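Local coordinates for protein Lv-ranaspumin (Lv-RSN-1) (Leptodactylus vastus, PDB 4K82) that probably acts as a surfactant in the foam nest of the frog, as a mainly alpha-helical protein cross-linked by four disulfides, at residues A[13-25]-A[62-75]. Sequence-based numbering, arbitrary orientation. Where two conformers were deposited one is given.
Sequences GPGTACLTKALKD and LERAGCALDDIVAD
The carboxylate of Asp-75 lies against the first turn of helix 14-24, with Gly-13 CA over one face, 3.5 Å from Asp-75 CG, the backbone O of Asp-71 against the opposite face, and Pro-14 CD at the edge beside OD1. OD2 accepts from Thr-16 N through its anti lone pair (2.9 Å, 156° at the hydrogen) and, in a weak, bent bond, from Gly-15 N. An aspartate suits this helix start, where amide hydrogens lack acceptors within the helix and the dipole would favour a negative charge. An asparagine here would probably lose that charge match, leaving the two amides a weaker acceptor. Gly-15 lets the backbones close, its CA 3.5 Å from Asp-71 CB; any CB would hit Asp-71 C, Ile-72 N and Asp-75 OD2. In this mainly helical fold helix 69-75 crosses helix 14-24 at 118°, and a disulfide locks the preceding turn to it. Cys-18 SG, anti to its own backbone nitrogen (chi1 177°), reaches the SG of Cys-67, the residue just after the Schellman motif ending helix 48-64, where Gly-66 takes the positive phi. Small Ala-22 and Ala-65 meet with Ala-22 CB 4.2 Å from Ala-65 CB. Leu-19 CD1 touches Leu-62 CD2 in the buried interior, where Leu-29 and Leu-99 also pack on Leu-19.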
# COMPACT_ATOMS: atom_id res chain seq x y z
N GLY A 13 5.06 -10.93 24.43
CA GLY A 13 3.92 -10.43 25.18
C GLY A 13 2.60 -10.57 24.44
O GLY A 13 2.58 -11.04 23.30
N PRO A 14 1.50 -10.17 25.08
CA PRO A 14 0.15 -10.24 24.50
C PRO A 14 0.01 -9.51 23.15
O PRO A 14 -0.70 -10.01 22.27
CB PRO A 14 -0.74 -9.58 25.56
CG PRO A 14 0.19 -8.86 26.48
CD PRO A 14 1.47 -9.62 26.45
N GLY A 15 0.65 -8.36 23.00
CA GLY A 15 0.61 -7.63 21.74
C GLY A 15 1.30 -8.35 20.60
O GLY A 15 0.77 -8.44 19.49
N THR A 16 2.51 -8.83 20.86
CA THR A 16 3.27 -9.59 19.87
C THR A 16 2.60 -10.92 19.55
O THR A 16 2.61 -11.37 18.40
CB THR A 16 4.71 -9.85 20.36
OG1 THR A 16 5.34 -8.61 20.69
CG2 THR A 16 5.52 -10.56 19.29
N ALA A 17 2.01 -11.53 20.57
CA ALA A 17 1.29 -12.78 20.38
C ALA A 17 0.13 -12.58 19.43
O ALA A 17 -0.08 -13.37 18.51
CB ALA A 17 0.79 -13.29 21.72
N CYS A 18 -0.63 -11.51 19.66
CA CYS A 18 -1.82 -11.23 18.87
C CYS A 18 -1.42 -10.95 17.42
O CYS A 18 -2.07 -11.42 16.48
CB CYS A 18 -2.57 -10.03 19.46
SG CYS A 18 -4.02 -9.49 18.53
N LEU A 19 -0.35 -10.17 17.26
CA LEU A 19 0.15 -9.83 15.94
C LEU A 19 0.60 -11.08 15.19
O LEU A 19 0.28 -11.26 14.01
CB LEU A 19 1.33 -8.86 16.06
CG LEU A 19 1.98 -8.47 14.74
CD1 LEU A 19 0.96 -7.79 13.83
CD2 LEU A 19 3.18 -7.57 15.00
N THR A 20 1.34 -11.94 15.89
CA THR A 20 1.82 -13.21 15.33
C THR A 20 0.69 -14.05 14.73
O THR A 20 0.78 -14.52 13.60
CB THR A 20 2.55 -14.04 16.41
OG1 THR A 20 3.68 -13.31 16.90
CG2 THR A 20 3.01 -15.36 15.86
N LYS A 21 -0.38 -14.22 15.50
CA LYS A 21 -1.51 -15.01 15.02
C LYS A 21 -2.22 -14.28 13.88
O LYS A 21 -2.62 -14.90 12.89
CB LYS A 21 -2.48 -15.29 16.17
CG LYS A 21 -3.50 -16.38 15.84
CD LYS A 21 -4.62 -16.43 16.86
CE LYS A 21 -5.41 -15.13 16.88
NZ LYS A 21 -5.70 -14.59 15.51
N ALA A 22 -2.37 -12.97 14.03
CA ALA A 22 -3.08 -12.16 13.05
C ALA A 22 -2.44 -12.25 11.66
O ALA A 22 -3.14 -12.23 10.65
CB ALA A 22 -3.15 -10.72 13.51
N LEU A 23 -1.12 -12.37 11.61
CA LEU A 23 -0.41 -12.49 10.34
C LEU A 23 -0.65 -13.84 9.66
O LEU A 23 -0.48 -13.97 8.44
CB LEU A 23 1.09 -12.25 10.54
CG LEU A 23 1.47 -10.81 10.88
CD1 LEU A 23 2.90 -10.75 11.41
CD2 LEU A 23 1.32 -9.92 9.65
N LYS A 24 -1.04 -14.84 10.44
CA LYS A 24 -1.31 -16.17 9.89
C LYS A 24 -2.77 -16.30 9.45
O LYS A 24 -3.12 -17.24 8.74
CB LYS A 24 -0.96 -17.26 10.91
CG LYS A 24 0.53 -17.32 11.24
CD LYS A 24 0.83 -18.30 12.37
CE LYS A 24 2.32 -18.29 12.72
NZ LYS A 24 2.62 -19.02 13.99
N ASP A 25 -3.61 -15.36 9.86
CA ASP A 25 -5.02 -15.36 9.46
C ASP A 25 -5.20 -14.90 8.02
O ASP A 25 -4.33 -14.21 7.47
CB ASP A 25 -5.86 -14.48 10.39
CG ASP A 25 -5.88 -14.98 11.82
OD1 ASP A 25 -5.75 -16.21 12.02
OD2 ASP A 25 -6.03 -14.14 12.74
N LEU A 62 -4.46 -2.33 12.99
CA LEU A 62 -4.27 -3.38 14.00
C LEU A 62 -5.59 -3.77 14.67
O LEU A 62 -5.83 -4.95 14.93
CB LEU A 62 -3.23 -2.95 15.02
CG LEU A 62 -1.84 -2.95 14.38
CD1 LEU A 62 -0.91 -2.17 15.25
CD2 LEU A 62 -1.36 -4.38 14.17
N GLU A 63 -6.43 -2.78 14.94
CA GLU A 63 -7.73 -3.06 15.55
C GLU A 63 -8.57 -3.98 14.68
O GLU A 63 -9.21 -4.91 15.17
CB GLU A 63 -8.48 -1.77 15.85
CG GLU A 63 -7.85 -0.95 16.96
CD GLU A 63 -8.83 -0.00 17.62
OE1 GLU A 63 -10.05 -0.23 17.48
OE2 GLU A 63 -8.39 0.96 18.28
N ARG A 64 -8.56 -3.71 13.37
CA ARG A 64 -9.33 -4.51 12.42
C ARG A 64 -8.87 -5.97 12.41
O ARG A 64 -9.62 -6.87 12.03
CB ARG A 64 -9.23 -3.91 11.02
CG ARG A 64 -9.95 -2.58 10.87
CD ARG A 64 -9.61 -1.91 9.55
NE ARG A 64 -9.80 -2.81 8.42
CZ ARG A 64 -8.84 -3.11 7.54
NH1 ARG A 64 -9.10 -3.94 6.54
NH2 ARG A 64 -7.63 -2.57 7.66
N ALA A 65 -7.63 -6.19 12.83
CA ALA A 65 -7.07 -7.53 12.89
C ALA A 65 -7.25 -8.16 14.27
O ALA A 65 -6.87 -9.31 14.49
CB ALA A 65 -5.60 -7.52 12.50
N GLY A 66 -7.82 -7.39 15.19
CA GLY A 66 -8.09 -7.86 16.54
C GLY A 66 -6.98 -7.57 17.52
O GLY A 66 -6.98 -8.10 18.64
N CYS A 67 -6.03 -6.73 17.13
CA CYS A 67 -4.91 -6.40 18.00
C CYS A 67 -4.95 -4.94 18.44
O CYS A 67 -5.69 -4.14 17.89
CB CYS A 67 -3.59 -6.73 17.31
SG CYS A 67 -3.49 -8.47 16.81
N ALA A 68 -4.15 -4.60 19.45
CA ALA A 68 -4.12 -3.24 19.97
C ALA A 68 -2.69 -2.72 19.87
O ALA A 68 -1.77 -3.37 20.36
CB ALA A 68 -4.58 -3.20 21.41
N LEU A 69 -2.52 -1.56 19.24
CA LEU A 69 -1.19 -0.98 19.10
C LEU A 69 -0.54 -0.76 20.46
O LEU A 69 0.66 -0.95 20.63
CB LEU A 69 -1.23 0.33 18.31
CG LEU A 69 0.16 0.96 18.09
CD1 LEU A 69 1.15 0.02 17.39
CD2 LEU A 69 0.06 2.27 17.33
N ASP A 70 -1.35 -0.38 21.45
CA ASP A 70 -0.83 -0.13 22.80
C ASP A 70 -0.13 -1.36 23.36
O ASP A 70 0.93 -1.25 23.99
CB ASP A 70 -1.95 0.28 23.75
CG ASP A 70 -2.41 1.70 23.54
OD1 ASP A 70 -1.64 2.51 22.99
OD2 ASP A 70 -3.55 2.02 23.96
N ASP A 71 -0.72 -2.53 23.13
CA ASP A 71 -0.12 -3.79 23.56
C ASP A 71 1.21 -4.02 22.86
O ASP A 71 2.17 -4.45 23.49
CB ASP A 71 -1.04 -4.97 23.28
CG ASP A 71 -2.25 -5.01 24.18
OD1 ASP A 71 -2.24 -4.30 25.20
OD2 ASP A 71 -3.20 -5.75 23.85
N ILE A 72 1.24 -3.76 21.56
CA ILE A 72 2.47 -3.94 20.79
C ILE A 72 3.56 -2.99 21.27
O ILE A 72 4.72 -3.39 21.43
CB ILE A 72 2.23 -3.79 19.27
CG1 ILE A 72 1.33 -4.93 18.79
CG2 ILE A 72 3.56 -3.80 18.51
CD1 ILE A 72 0.73 -4.72 17.41
N VAL A 73 3.19 -1.75 21.55
CA VAL A 73 4.16 -0.78 22.05
C VAL A 73 4.74 -1.20 23.40
O VAL A 73 5.94 -1.04 23.65
CB VAL A 73 3.56 0.65 22.14
CG1 VAL A 73 4.50 1.58 22.87
CG2 VAL A 73 3.28 1.20 20.74
N ALA A 74 3.89 -1.75 24.26
CA ALA A 74 4.32 -2.27 25.56
C ALA A 74 5.38 -3.36 25.39
O ALA A 74 6.42 -3.34 26.05
CB ALA A 74 3.13 -2.81 26.34
N ASP A 75 5.11 -4.30 24.49
CA ASP A 75 6.05 -5.39 24.23
C ASP A 75 7.35 -4.95 23.54
O ASP A 75 8.38 -5.61 23.70
CB ASP A 75 5.37 -6.48 23.40
CG ASP A 75 4.16 -7.07 24.10
OD1 ASP A 75 4.05 -6.91 25.33
OD2 ASP A 75 3.31 -7.67 23.41
O HOH W 1 -6.95 -10.98 12.08